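Local atomic coordinates of putative cytochrome P450 YjiB (PDB entry 4RM4), a protein that binds heme and, as a member of the cytochrome P450 family, probably works as a monooxygenase that uses molecular oxygen. Residues 86-89 with 90-94; 197-200 with 201-205; 302-305 with 306-310; 48-52 with 53-57. All blocks are in the same frame, centred on the assembly; numbering follows the deposited sequence.

Interaction 1 (86-89 with 90-94). With HEM (protoporphyrin IX containing Fe), chain B.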
loop_
_atom_site.group_PDB
_atom_site.type_symbol
_atom_site.label_atom_id
_atom_site.label_comp_id
_atom_site.label_asym_id
_atom_site.label_seq_id
_atom_site.Cartn_x
_atom_site.Cartn_y
_atom_site.Cartn_z
ATOM N N PRO A 86 -8.277 -19.886 1.657
ATOM C CA PRO A 86 -8.030 -21.023 2.546
ATOM C C PRO A 86 -8.291 -22.297 1.751
ATOM O O PRO A 86 -9.079 -22.253 0.807
ATOM C CB PRO A 86 -9.100 -20.855 3.626
ATOM C CG PRO A 86 -9.446 -19.383 3.591
ATOM C CD PRO A 86 -9.330 -18.989 2.166
ATOM N N PRO A 87 -7.657 -23.415 2.132
ATOM C CA PRO A 87 -6.740 -23.493 3.274
ATOM C C PRO A 87 -5.289 -23.109 2.943
ATOM O O PRO A 87 -4.508 -22.911 3.869
ATOM C CB PRO A 87 -6.817 -24.973 3.666
ATOM C CG PRO A 87 -7.073 -25.673 2.375
ATOM C CD PRO A 87 -7.964 -24.745 1.574
ATOM N N LYS A 88 -4.934 -23.006 1.667
ATOM C CA LYS A 88 -3.558 -22.673 1.292
ATOM C C LYS A 88 -3.126 -21.368 1.952
ATOM O O LYS A 88 -2.007 -21.248 2.446
ATOM C CB LYS A 88 -3.417 -22.543 -0.228
ATOM C CG LYS A 88 -3.140 -23.844 -0.955
ATOM C CD LYS A 88 -1.681 -24.241 -0.826
ATOM C CE LYS A 88 -0.764 -23.209 -1.469
ATOM N NZ LYS A 88 0.661 -23.660 -1.474
ATOM N N HIS A 89 -4.027 -20.391 1.967
ATOM C CA HIS A 89 -3.697 -19.075 2.505
ATOM C C HIS A 89 -3.401 -19.136 3.995
ATOM O O HIS A 89 -2.468 -18.501 4.481
ATOM C CB HIS A 89 -4.824 -18.077 2.256
ATOM C CG HIS A 89 -4.634 -16.773 2.969
ATOM N ND1 HIS A 89 -5.118 -16.540 4.241
ATOM C CD2 HIS A 89 -4.008 -15.632 2.591
ATOM C CE1 HIS A 89 -4.797 -15.313 4.616
ATOM N NE2 HIS A 89 -4.111 -14.744 3.638
ATOM N N THR A 90 -4.212 -19.904 4.705
ATOM C CA THR A 90 -4.105 -20.048 6.140
ATOM C C THR A 90 -2.709 -20.499 6.520
ATOM O O THR A 90 -2.063 -19.903 7.383
ATOM C CB THR A 90 -5.107 -21.096 6.643
ATOM O OG1 THR A 90 -6.402 -20.816 6.096
ATOM C CG2 THR A 90 -5.170 -21.092 8.170
ATOM N N LYS A 91 -2.240 -21.547 5.854
ATOM C CA LYS A 91 -0.943 -22.137 6.162
ATOM C C LYS A 91 0.216 -21.159 5.978
ATOM O O LYS A 91 1.065 -21.016 6.861
ATOM C CB LYS A 91 -0.709 -23.384 5.307
ATOM C CG LYS A 91 0.601 -24.077 5.596
ATOM C CD LYS A 91 0.767 -25.328 4.740
ATOM C CE LYS A 91 0.745 -24.987 3.256
ATOM N NZ LYS A 91 1.995 -24.310 2.802
ATOM N N ILE A 92 0.253 -20.487 4.831
ATOM C CA ILE A 92 1.334 -19.554 4.566
ATOM C C ILE A 92 1.225 -18.299 5.445
ATOM O O ILE A 92 2.215 -17.885 6.047
ATOM C CB ILE A 92 1.446 -19.215 3.062
ATOM C CG1 ILE A 92 1.707 -20.505 2.269
ATOM C CG2 ILE A 92 2.566 -18.221 2.824
ATOM C CD1 ILE A 92 1.573 -20.361 0.771
ATOM N N ARG A 93 0.033 -17.717 5.545
ATOM C CA ARG A 93 -0.139 -16.504 6.355
ATOM C C ARG A 93 0.366 -16.734 7.776
ATOM O O ARG A 93 1.072 -15.907 8.323
ATOM C CB ARG A 93 -1.606 -16.040 6.379
ATOM C CG ARG A 93 -1.889 -14.777 7.216
ATOM C CD ARG A 93 -1.114 -13.540 6.715
ATOM N NE ARG A 93 -1.221 -12.415 7.641
ATOM C CZ ARG A 93 -1.916 -11.303 7.404
ATOM N NH1 ARG A 93 -2.535 -11.135 6.242
ATOM N NH2 ARG A 93 -1.965 -10.337 8.316
ATOM N N SER A 94 0.026 -17.867 8.377
ATOM C CA SER A 94 0.425 -18.076 9.768
ATOM C C SER A 94 1.945 -18.142 9.931
ATOM O O SER A 94 2.486 -17.716 10.948
ATOM C CB SER A 94 -0.236 -19.322 10.349
ATOM O OG SER A 94 0.483 -20.473 9.965
HETATM C CHA HEM B . -2.586 -6.904 1.753
HETATM C CHB HEM B . -3.015 -2.088 1.610
HETATM C CHC HEM B . 1.726 -1.620 2.645
HETATM C CHD HEM B . 2.265 -6.423 2.288
HETATM C C1A HEM B . -3.133 -5.641 1.664
HETATM C C2A HEM B . -4.538 -5.319 1.518
HETATM C C3A HEM B . -4.658 -3.989 1.479
HETATM C C4A HEM B . -3.338 -3.420 1.613
HETATM C CMA HEM B . -5.976 -3.181 1.320
HETATM C CAA HEM B . -5.709 -6.330 1.434
HETATM C CBA HEM B . -5.817 -6.911 0.036
HETATM C CGA HEM B . -7.112 -7.667 -0.153
HETATM O O1A HEM B . -7.339 -8.120 -1.304
HETATM O O2A HEM B . -7.899 -7.810 0.818
HETATM C C1B HEM B . -1.780 -1.571 1.913
HETATM C C2B HEM B . -1.502 -0.168 2.157
HETATM C C3B HEM B . -0.193 -0.044 2.421
HETATM C C4B HEM B . 0.405 -1.357 2.385
HETATM C CMB HEM B . -2.562 0.953 2.094
HETATM C CAB HEM B . 0.627 1.217 2.776
HETATM C CBB HEM B . 0.022 2.314 3.233
HETATM C C1C HEM B . 2.273 -2.876 2.671
HETATM C C2C HEM B . 3.645 -3.206 3.008
HETATM C C3C HEM B . 3.776 -4.535 2.906
HETATM C C4C HEM B . 2.509 -5.082 2.508
HETATM C CMC HEM B . 4.700 -2.155 3.413
HETATM C CAC HEM B . 5.013 -5.437 3.134
HETATM C CBC HEM B . 6.266 -4.985 3.244
HETATM C C1D HEM B . 1.029 -6.993 2.086
HETATM C C2D HEM B . 0.818 -8.400 1.894
HETATM C C3D HEM B . -0.698 -8.564 1.727
HETATM C C4D HEM B . -1.248 -7.228 1.841
HETATM C CMD HEM B . 1.902 -9.494 1.874
HETATM C CAD HEM B . -1.464 -9.890 1.502
HETATM C CBD HEM B . -1.878 -10.429 2.874
HETATM C CGD HEM B . -2.725 -11.669 2.708
HETATM O O1D HEM B . -2.889 -12.412 3.715
HETATM O O2D HEM B . -3.201 -11.906 1.567
HETATM N NA HEM B . -2.433 -4.450 1.710
HETATM N NB HEM B . -0.584 -2.257 2.053
HETATM N NC HEM B . 1.602 -4.045 2.365
HETATM N ND HEM B . -0.193 -6.345 2.059
HETATM FE FE HEM B . -0.443 -4.288 2.196
HETATM O O HOH W 1 -6.837 -17.956 6.094
HETATM O O HOH W 2 -0.339 -3.976 -0.219
#
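His89 and Arg93, one helical turn apart, lie side by side and close on the same heme propionate. In His89, CG stands anti to the backbone N (chi1 171°), which carries the imidazole from CB along the helix side toward the heme. CB and CG lie by the Thr90 amide. His89 ND1 is hydrogen-bonded to water 1 at 2.9 Å, and this water also binds Thr90 OG1 at 2.9 Å. CE1 is covered by Arg93: its CB lies 3.7 Å from His89 CE1, a CH-pi contact over one ring face, displaced toward the rim. At the tip, His89 NE2 donates to HEM O1D at 2.6 Å, almost straight at 171°. Arg93 NH1 reaches HEM O1D at 2.9 Å along a more bent path (148°), so two donors grip one carboxylate oxygen. Beneath them, the backbone bond from Arg93 N to His89 O is 2.8 Å long. Replacing His89 with alanine would probably cost HEM O1D its straight donor, and the methylene of Arg93 its ring partner. The spacing is the His-x-x-x-Arg pattern by which the C helix of many P450s holds a heme propionate. Arg93 NH1 also bonds Phe348 O, near the probable axial ligand Cys349. Helix 88-96 thus runs beside the heme, with Ile92 packed on Ile81 and Met84, while Lys91 is salt-bridged to Glu228 of helix 226-257.

Interaction 2 (197-200 with 201-205)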
loop_
_atom_site.group_PDB
_atom_site.type_symbol
_atom_site.label_atom_id
_atom_site.label_comp_id
_atom_site.label_asym_id
_atom_site.label_seq_id
_atom_site.Cartn_x
_atom_site.Cartn_y
_atom_site.Cartn_z
ATOM N N GLY A 197 19.260 -16.789 -4.251
ATOM C CA GLY A 197 20.611 -16.600 -3.755
ATOM C C GLY A 197 20.659 -16.104 -2.323
ATOM O O GLY A 197 21.430 -16.616 -1.509
ATOM N N ILE A 198 19.851 -15.092 -2.009
ATOM C CA ILE A 198 19.826 -14.542 -0.650
ATOM C C ILE A 198 19.326 -15.586 0.338
ATOM O O ILE A 198 19.831 -15.689 1.458
ATOM C CB ILE A 198 18.919 -13.294 -0.536
ATOM C CG1 ILE A 198 19.551 -12.081 -1.219
ATOM C CG2 ILE A 198 18.718 -12.943 0.926
ATOM C CD1 ILE A 198 19.929 -12.281 -2.639
ATOM N N ILE A 199 18.321 -16.355 -0.072
ATOM C CA ILE A 199 17.802 -17.416 0.783
ATOM C C ILE A 199 18.925 -18.389 1.190
ATOM O O ILE A 199 19.047 -18.740 2.362
ATOM C CB ILE A 199 16.613 -18.156 0.133
ATOM C CG1 ILE A 199 15.362 -17.270 0.176
ATOM C CG2 ILE A 199 16.346 -19.471 0.845
ATOM C CD1 ILE A 199 14.211 -17.749 -0.708
ATOM N N GLU A 200 19.740 -18.820 0.226
ATOM C CA GLU A 200 20.839 -19.744 0.524
ATOM C C GLU A 200 21.834 -19.092 1.474
ATOM O O GLU A 200 22.358 -19.728 2.400
ATOM C CB GLU A 200 21.566 -20.142 -0.760
ATOM C CG GLU A 200 21.098 -21.440 -1.378
ATOM C CD GLU A 200 21.163 -22.604 -0.406
ATOM O OE1 GLU A 200 21.960 -22.548 0.556
ATOM O OE2 GLU A 200 20.414 -23.579 -0.595
ATOM N N GLU A 201 22.117 -17.824 1.213
ATOM C CA GLU A 201 23.029 -17.059 2.051
ATOM C C GLU A 201 22.558 -17.056 3.495
ATOM O O GLU A 201 23.338 -17.315 4.404
ATOM C CB GLU A 201 23.135 -15.621 1.546
ATOM C CG GLU A 201 23.993 -14.721 2.416
ATOM C CD GLU A 201 25.468 -15.084 2.357
ATOM O OE1 GLU A 201 25.824 -16.055 1.652
ATOM O OE2 GLU A 201 26.270 -14.391 3.018
ATOM N N LYS A 202 21.274 -16.756 3.701
ATOM C CA LYS A 202 20.723 -16.634 5.059
ATOM C C LYS A 202 20.639 -17.981 5.774
ATOM O O LYS A 202 20.657 -18.042 7.007
ATOM C CB LYS A 202 19.367 -15.913 5.062
ATOM C CG LYS A 202 19.424 -14.499 4.466
ATOM C CD LYS A 202 20.504 -13.653 5.113
ATOM C CE LYS A 202 20.584 -12.303 4.419
ATOM N NZ LYS A 202 21.684 -11.439 4.939
ATOM N N ARG A 203 20.567 -19.062 5.006
ATOM C CA ARG A 203 20.682 -20.392 5.591
ATOM C C ARG A 203 22.032 -20.599 6.271
ATOM O O ARG A 203 22.105 -21.233 7.316
ATOM C CB ARG A 203 20.457 -21.483 4.545
ATOM C CG ARG A 203 19.020 -21.549 4.074
ATOM C CD ARG A 203 18.775 -22.765 3.207
ATOM N NE ARG A 203 17.492 -22.696 2.504
ATOM C CZ ARG A 203 16.327 -23.047 3.036
ATOM N NH1 ARG A 203 16.272 -23.477 4.291
ATOM N NH2 ARG A 203 15.215 -22.959 2.316
ATOM N N ASN A 204 23.087 -20.064 5.672
ATOM C CA ASN A 204 24.439 -20.221 6.202
ATOM C C ASN A 204 24.780 -19.165 7.253
ATOM O O ASN A 204 25.418 -19.456 8.262
ATOM C CB ASN A 204 25.457 -20.181 5.059
ATOM C CG ASN A 204 26.893 -20.298 5.547
ATOM O OD1 ASN A 204 27.149 -20.786 6.649
ATOM N ND2 ASN A 204 27.834 -19.849 4.725
ATOM N N LYS A 205 24.349 -17.932 7.009
ATOM C CA LYS A 205 24.623 -16.839 7.925
ATOM C C LYS A 205 23.381 -15.976 8.136
ATOM O O LYS A 205 23.233 -14.934 7.500
ATOM C CB LYS A 205 25.759 -15.969 7.387
ATOM C CG LYS A 205 27.114 -16.656 7.329
ATOM C CD LYS A 205 28.136 -15.772 6.640
ATOM C CE LYS A 205 27.621 -15.322 5.288
ATOM N NZ LYS A 205 27.164 -16.465 4.441
HETATM O O HOH W 3 17.718 -22.329 0.114
#
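Arg203 has CG anti to its carbonyl carbon (chi1 -70°) and is extended from CG to NE, which lays the chain back along Ile199. The two side chains run side by side: Ile199 CG2 touches Arg203 NE at 3.8 Å and approaches the guanidinium obliquely. Lys202 likewise lies alongside Ile198, but with a bent chain: Lys202 CG, anti to the carbonyl carbon (chi1 -59°), rests 3.9 Å from Ile198 CG2, and the bend at chi2 brings CE back to the same methyl. Glu200 crosses Arg203 at a slant, with Glu200 OE2 still 4.3 Å from Arg203 NE, beyond salt-bridge range; water 3 lies between them, though its approach to NE is doubtfully short.

The isoleucine pairs are i to i+4 and the Glu200 pair i to i+3, in the last turns of helix 177-204, the G helix by its place in the P450 order. Its inner side is apolar: Ile198 and Ile199 meet Ile211 of helix 210-215, and Ile199 also reaches Leu229 and Ile230 of helix 226-257. The backbone is closed here by Lys202 N to Ile198 O (2.9 Å); toward the end, Asn204 N to Glu200 O is weak at 3.4 Å, and Lys205 leaves helical angles.

Interaction 3 (302-305 with 306-310)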
loop_
_atom_site.group_PDB
_atom_site.type_symbol
_atom_site.label_atom_id
_atom_site.label_comp_id
_atom_site.label_asym_id
_atom_site.label_seq_id
_atom_site.Cartn_x
_atom_site.Cartn_y
_atom_site.Cartn_z
ATOM N N HIS A 302 -28.703 -6.499 -4.109
ATOM C CA HIS A 302 -28.514 -6.825 -5.516
ATOM C C HIS A 302 -27.921 -8.228 -5.656
ATOM O O HIS A 302 -26.956 -8.567 -4.974
ATOM C CB HIS A 302 -27.575 -5.818 -6.192
ATOM C CG HIS A 302 -28.162 -4.451 -6.366
ATOM N ND1 HIS A 302 -28.111 -3.486 -5.383
ATOM C CD2 HIS A 302 -28.800 -3.884 -7.418
ATOM C CE1 HIS A 302 -28.702 -2.384 -5.818
ATOM N NE2 HIS A 302 -29.131 -2.602 -7.046
ATOM N N LEU A 303 -28.477 -9.030 -6.560
ATOM C CA LEU A 303 -28.017 -10.404 -6.731
ATOM C C LEU A 303 -26.732 -10.516 -7.554
ATOM O O LEU A 303 -26.706 -10.211 -8.744
ATOM C CB LEU A 303 -29.113 -11.270 -7.356
ATOM C CG LEU A 303 -28.746 -12.710 -7.748
ATOM C CD1 LEU A 303 -28.264 -13.536 -6.559
ATOM C CD2 LEU A 303 -29.937 -13.391 -8.416
ATOM N N ILE A 304 -25.673 -10.962 -6.901
ATOM C CA ILE A 304 -24.395 -11.177 -7.563
ATOM C C ILE A 304 -24.261 -12.659 -7.878
ATOM O O ILE A 304 -24.342 -13.490 -6.991
ATOM C CB ILE A 304 -23.266 -10.677 -6.675
ATOM C CG1 ILE A 304 -23.513 -9.180 -6.403
ATOM C CG2 ILE A 304 -21.897 -10.950 -7.313
ATOM C CD1 ILE A 304 -22.560 -8.545 -5.444
ATOM N N LYS A 305 -24.071 -12.974 -9.149
ATOM C CA LYS A 305 -24.051 -14.362 -9.610
ATOM C C LYS A 305 -22.734 -15.037 -9.283
ATOM O O LYS A 305 -21.683 -14.388 -9.308
ATOM C CB LYS A 305 -24.261 -14.424 -11.122
ATOM C CG LYS A 305 -25.610 -13.936 -11.598
ATOM C CD LYS A 305 -25.661 -13.939 -13.123
ATOM C CE LYS A 305 -27.057 -13.637 -13.651
ATOM N NZ LYS A 305 -27.082 -13.663 -15.144
ATOM N N GLU A 306 -22.784 -16.337 -8.998
ATOM C CA GLU A 306 -21.559 -17.109 -8.794
ATOM C C GLU A 306 -20.633 -16.883 -9.967
ATOM O O GLU A 306 -21.046 -16.969 -11.128
ATOM C CB GLU A 306 -21.836 -18.604 -8.600
ATOM C CG GLU A 306 -20.561 -19.444 -8.646
ATOM C CD GLU A 306 -20.747 -20.860 -8.113
ATOM O OE1 GLU A 306 -21.868 -21.200 -7.686
ATOM O OE2 GLU A 306 -19.757 -21.629 -8.109
ATOM N N GLY A 307 -19.375 -16.571 -9.665
ATOM C CA GLY A 307 -18.404 -16.313 -10.700
ATOM C C GLY A 307 -18.261 -14.861 -11.110
ATOM O O GLY A 307 -17.335 -14.537 -11.842
ATOM N N ASP A 308 -19.164 -13.991 -10.646
ATOM C CA ASP A 308 -19.108 -12.564 -10.990
ATOM C C ASP A 308 -17.947 -11.868 -10.294
ATOM O O ASP A 308 -17.659 -12.148 -9.136
ATOM C CB ASP A 308 -20.398 -11.857 -10.589
ATOM C CG ASP A 308 -21.510 -12.052 -11.601
ATOM O OD1 ASP A 308 -21.365 -12.905 -12.503
ATOM O OD2 ASP A 308 -22.530 -11.352 -11.486
ATOM N N MET A 309 -17.300 -10.944 -10.997
ATOM C CA MET A 309 -16.224 -10.157 -10.411
ATOM C C MET A 309 -16.827 -8.940 -9.704
ATOM O O MET A 309 -17.792 -8.359 -10.184
ATOM C CB MET A 309 -15.254 -9.708 -11.499
ATOM C CG MET A 309 -14.277 -8.635 -11.063
ATOM S SD MET A 309 -12.778 -9.331 -10.383
ATOM C CE MET A 309 -12.237 -10.372 -11.735
ATOM N N VAL A 310 -16.279 -8.593 -8.539
ATOM C CA VAL A 310 -16.758 -7.449 -7.760
ATOM C C VAL A 310 -15.594 -6.536 -7.401
ATOM O O VAL A 310 -14.560 -7.002 -6.932
ATOM C CB VAL A 310 -17.416 -7.899 -6.439
ATOM C CG1 VAL A 310 -17.863 -6.690 -5.622
ATOM C CG2 VAL A 310 -18.594 -8.843 -6.716
#
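Lys305 to Asp308 form a type II beta turn, closed by Asp308 N donating to Lys305 O at 2.9 Å (156°), with Gly307 at a positive phi of 92° that would jam a CB against the preceding carbonyl. The Asp308 side chain folds back across the turn. Its CG is anti to the carbonyl carbon (chi1 -81°), and OD2 accepts a weak bond from Lys305 N at 3.2 Å. The same oxygen takes the indole N-H of Trp48, so a single carboxylate atom serves both the turn and a neighbouring strand. Lys305 itself extends away, its NZ 6.3 Å from Asp308 OD2, too far for a salt bridge. Below the carboxylate the contact is apolar: Ile304 CG2 meets Asp308 CB at 3.7 Å and Val310 CG2 at 4.0 Å, the isoleucine and valine crossing at about a right angle. Changing Asp308 to alanine would probably leave the amide of Lys305 and the indole of Trp48 without their shared acceptor. Glu306 N is bonded to Asp296 OD1, tying the outer corner of the turn to the loop before strand 297-299. The arrangement is a type II turn joining two sheets rather than a hairpin: it passes from strand 302-304, paired with 297-299, into strand 309-312 of the five-stranded sheet of the P450 fold.

Interaction 4 (48-52 with 53-57)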
loop_
_atom_site.group_PDB
_atom_site.type_symbol
_atom_site.label_atom_id
_atom_site.label_comp_id
_atom_site.label_asym_id
_atom_site.label_seq_id
_atom_site.Cartn_x
_atom_site.Cartn_y
_atom_site.Cartn_z
ATOM N N TRP A 48 -19.233 -5.896 -11.095
ATOM C CA TRP A 48 -19.933 -5.085 -10.115
ATOM C C TRP A 48 -18.988 -4.131 -9.386
ATOM O O TRP A 48 -17.870 -4.498 -9.067
ATOM C CB TRP A 48 -20.570 -5.999 -9.072
ATOM C CG TRP A 48 -21.699 -6.828 -9.576
ATOM C CD1 TRP A 48 -21.658 -8.117 -9.997
ATOM C CD2 TRP A 48 -23.056 -6.421 -9.651
ATOM N NE1 TRP A 48 -22.913 -8.541 -10.356
ATOM C CE2 TRP A 48 -23.794 -7.509 -10.151
ATOM C CE3 TRP A 48 -23.720 -5.225 -9.367
ATOM C CZ2 TRP A 48 -25.164 -7.442 -10.368
ATOM C CZ3 TRP A 48 -25.085 -5.163 -9.564
ATOM C CH2 TRP A 48 -25.789 -6.264 -10.071
ATOM N N SER A 49 -19.463 -2.926 -9.094
ATOM C CA SER A 49 -18.729 -1.986 -8.249
ATOM C C SER A 49 -19.551 -1.673 -6.999
ATOM O O SER A 49 -20.751 -1.444 -7.072
ATOM C CB SER A 49 -18.392 -0.705 -9.021
ATOM O OG SER A 49 -17.416 -0.983 -10.011
ATOM N N VAL A 50 -18.907 -1.698 -5.840
ATOM C CA VAL A 50 -19.611 -1.543 -4.577
ATOM C C VAL A 50 -18.976 -0.361 -3.833
ATOM O O VAL A 50 -17.762 -0.293 -3.736
ATOM C CB VAL A 50 -19.556 -2.844 -3.738
ATOM C CG1 VAL A 50 -20.075 -2.589 -2.353
ATOM C CG2 VAL A 50 -20.391 -3.941 -4.418
ATOM N N PHE A 51 -19.793 0.575 -3.347
ATOM C CA PHE A 51 -19.283 1.856 -2.852
ATOM C C PHE A 51 -19.567 2.199 -1.380
ATOM O O PHE A 51 -18.917 3.087 -0.828
ATOM C CB PHE A 51 -19.803 3.010 -3.729
ATOM C CG PHE A 51 -19.279 2.984 -5.146
ATOM C CD1 PHE A 51 -18.082 3.595 -5.463
ATOM C CD2 PHE A 51 -19.993 2.345 -6.156
ATOM C CE1 PHE A 51 -17.588 3.561 -6.778
ATOM C CE2 PHE A 51 -19.508 2.306 -7.463
ATOM C CZ PHE A 51 -18.302 2.917 -7.770
ATOM N N LEU A 52 -20.537 1.531 -0.756
ATOM C CA LEU A 52 -20.892 1.846 0.633
ATOM C C LEU A 52 -20.034 1.077 1.627
ATOM O O LEU A 52 -19.672 -0.071 1.388
ATOM C CB LEU A 52 -22.373 1.543 0.914
ATOM C CG LEU A 52 -23.466 2.372 0.231
ATOM C CD1 LEU A 52 -24.844 1.851 0.597
ATOM C CD2 LEU A 52 -23.350 3.847 0.606
ATOM N N TYR A 53 -19.722 1.706 2.751
ATOM C CA TYR A 53 -18.880 1.057 3.763
ATOM C C TYR A 53 -19.331 -0.368 4.166
ATOM O O TYR A 53 -18.538 -1.305 4.147
ATOM C CB TYR A 53 -18.757 1.956 4.996
ATOM C CG TYR A 53 -17.845 1.416 6.072
ATOM C CD1 TYR A 53 -16.508 1.809 6.153
ATOM C CD2 TYR A 53 -18.324 0.510 7.008
ATOM C CE1 TYR A 53 -15.673 1.303 7.155
ATOM C CE2 TYR A 53 -17.511 -0.002 7.986
ATOM C CZ TYR A 53 -16.190 0.394 8.063
ATOM O OH TYR A 53 -15.407 -0.128 9.069
ATOM N N ASP A 54 -20.589 -0.549 4.560
ATOM C CA ASP A 54 -21.014 -1.891 4.967
ATOM C C ASP A 54 -20.888 -2.924 3.836
ATOM O O ASP A 54 -20.470 -4.066 4.056
ATOM C CB ASP A 54 -22.445 -1.871 5.535
ATOM C CG ASP A 54 -22.546 -1.092 6.837
ATOM O OD1 ASP A 54 -21.499 -0.845 7.475
ATOM O OD2 ASP A 54 -23.676 -0.732 7.227
ATOM N N ASP A 55 -21.243 -2.522 2.619
ATOM C CA ASP A 55 -21.158 -3.422 1.480
ATOM C C ASP A 55 -19.702 -3.758 1.150
ATOM O O ASP A 55 -19.345 -4.933 0.984
ATOM C CB ASP A 55 -21.867 -2.818 0.270
ATOM C CG ASP A 55 -23.355 -2.635 0.504
ATOM O OD1 ASP A 55 -23.878 -3.321 1.400
ATOM O OD2 ASP A 55 -23.990 -1.822 -0.205
ATOM N N VAL A 56 -18.872 -2.728 1.065
ATOM C CA VAL A 56 -17.448 -2.928 0.807
ATOM C C VAL A 56 -16.816 -3.843 1.855
ATOM O O VAL A 56 -16.079 -4.767 1.523
ATOM C CB VAL A 56 -16.669 -1.593 0.771
ATOM C CG1 VAL A 56 -15.158 -1.866 0.828
ATOM C CG2 VAL A 56 -17.020 -0.801 -0.476
ATOM N N LYS A 57 -17.098 -3.593 3.129
ATOM C CA LYS A 57 -16.445 -4.356 4.196
ATOM C C LYS A 57 -16.893 -5.823 4.168
ATOM O O LYS A 57 -16.088 -6.741 4.381
ATOM C CB LYS A 57 -16.722 -3.716 5.561
ATOM C CG LYS A 57 -15.793 -4.206 6.657
ATOM C CD LYS A 57 -15.945 -3.393 7.925
ATOM C CE LYS A 57 -14.904 -3.783 8.966
ATOM N NZ LYS A 57 -14.995 -2.859 10.133
HETATM O O HOH W 4 -22.338 -0.384 -1.805
#
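Leu52 and Val56 make the backbone bond that opens the helix: Val56 N donates to Leu52 O at 2.8 Å, nearly straight at 174°, with Leu52 in the N-cap position. A water carries the second polar link. Water 4 accepts from Leu52 N at 2.8 Å and donates to Asp55 OD2 at 2.7 Å, so the carboxylate reaches the amide before the helix through one solvent molecule. Asp55 is placed for this by CG standing anti to the carbonyl carbon (chi1 -64°), which directs the group back toward the helix start. The acid probably also interacts favourably with the helix dipole there. Further along the helix, Lys57 NZ donates to Tyr53 OH at 3.0 Å, and this hydroxyl is also bonded to Pro338 O.

The one apolar pair is Val50 CG1 with Val56 CG2 at 4.0 Å. Val56 CG2 also lies 3.4 Å from Val50 O, and Leu52 CD1 runs alongside the carboxylate, 3.9 Å from Asp55 OD2.

The bend connects strand 47-50 to helix 53-61, the B helix of the P450 order. Val56 packs on Val314 and Ala317 of helix 314-317 and on Ala312 of strand 309-312, where Val50 meets Val310; Phe51 stacks on Phe313 and lies against helix 27-36, and Tyr53 N is bonded to Asp320 OD2.

How the interactions relate
Along the chain the order is interaction 4, 1, 2, 3. Interactions 3 and 4 are close partners, their centres about 13 Å apart: strands 47-50 and 309-312 are neighbours in the five-stranded sheet, where Trp48 N lies 3.0 Å from Met309 O, a probable hydrogen bond. Interaction 1 lies about 25 Å from interaction 3 and 26 Å from interaction 4, centre to centre, and is the one that binds heme. Interaction 2 ends helix 177-204, its centre about 24 Å from that of interaction 1 and about 44 Å from that of interaction 4, which lies on the opposite side of the chain's centre. The set samples the sheet region, the heme-propionate helix and the distant helical side of one P450 fold.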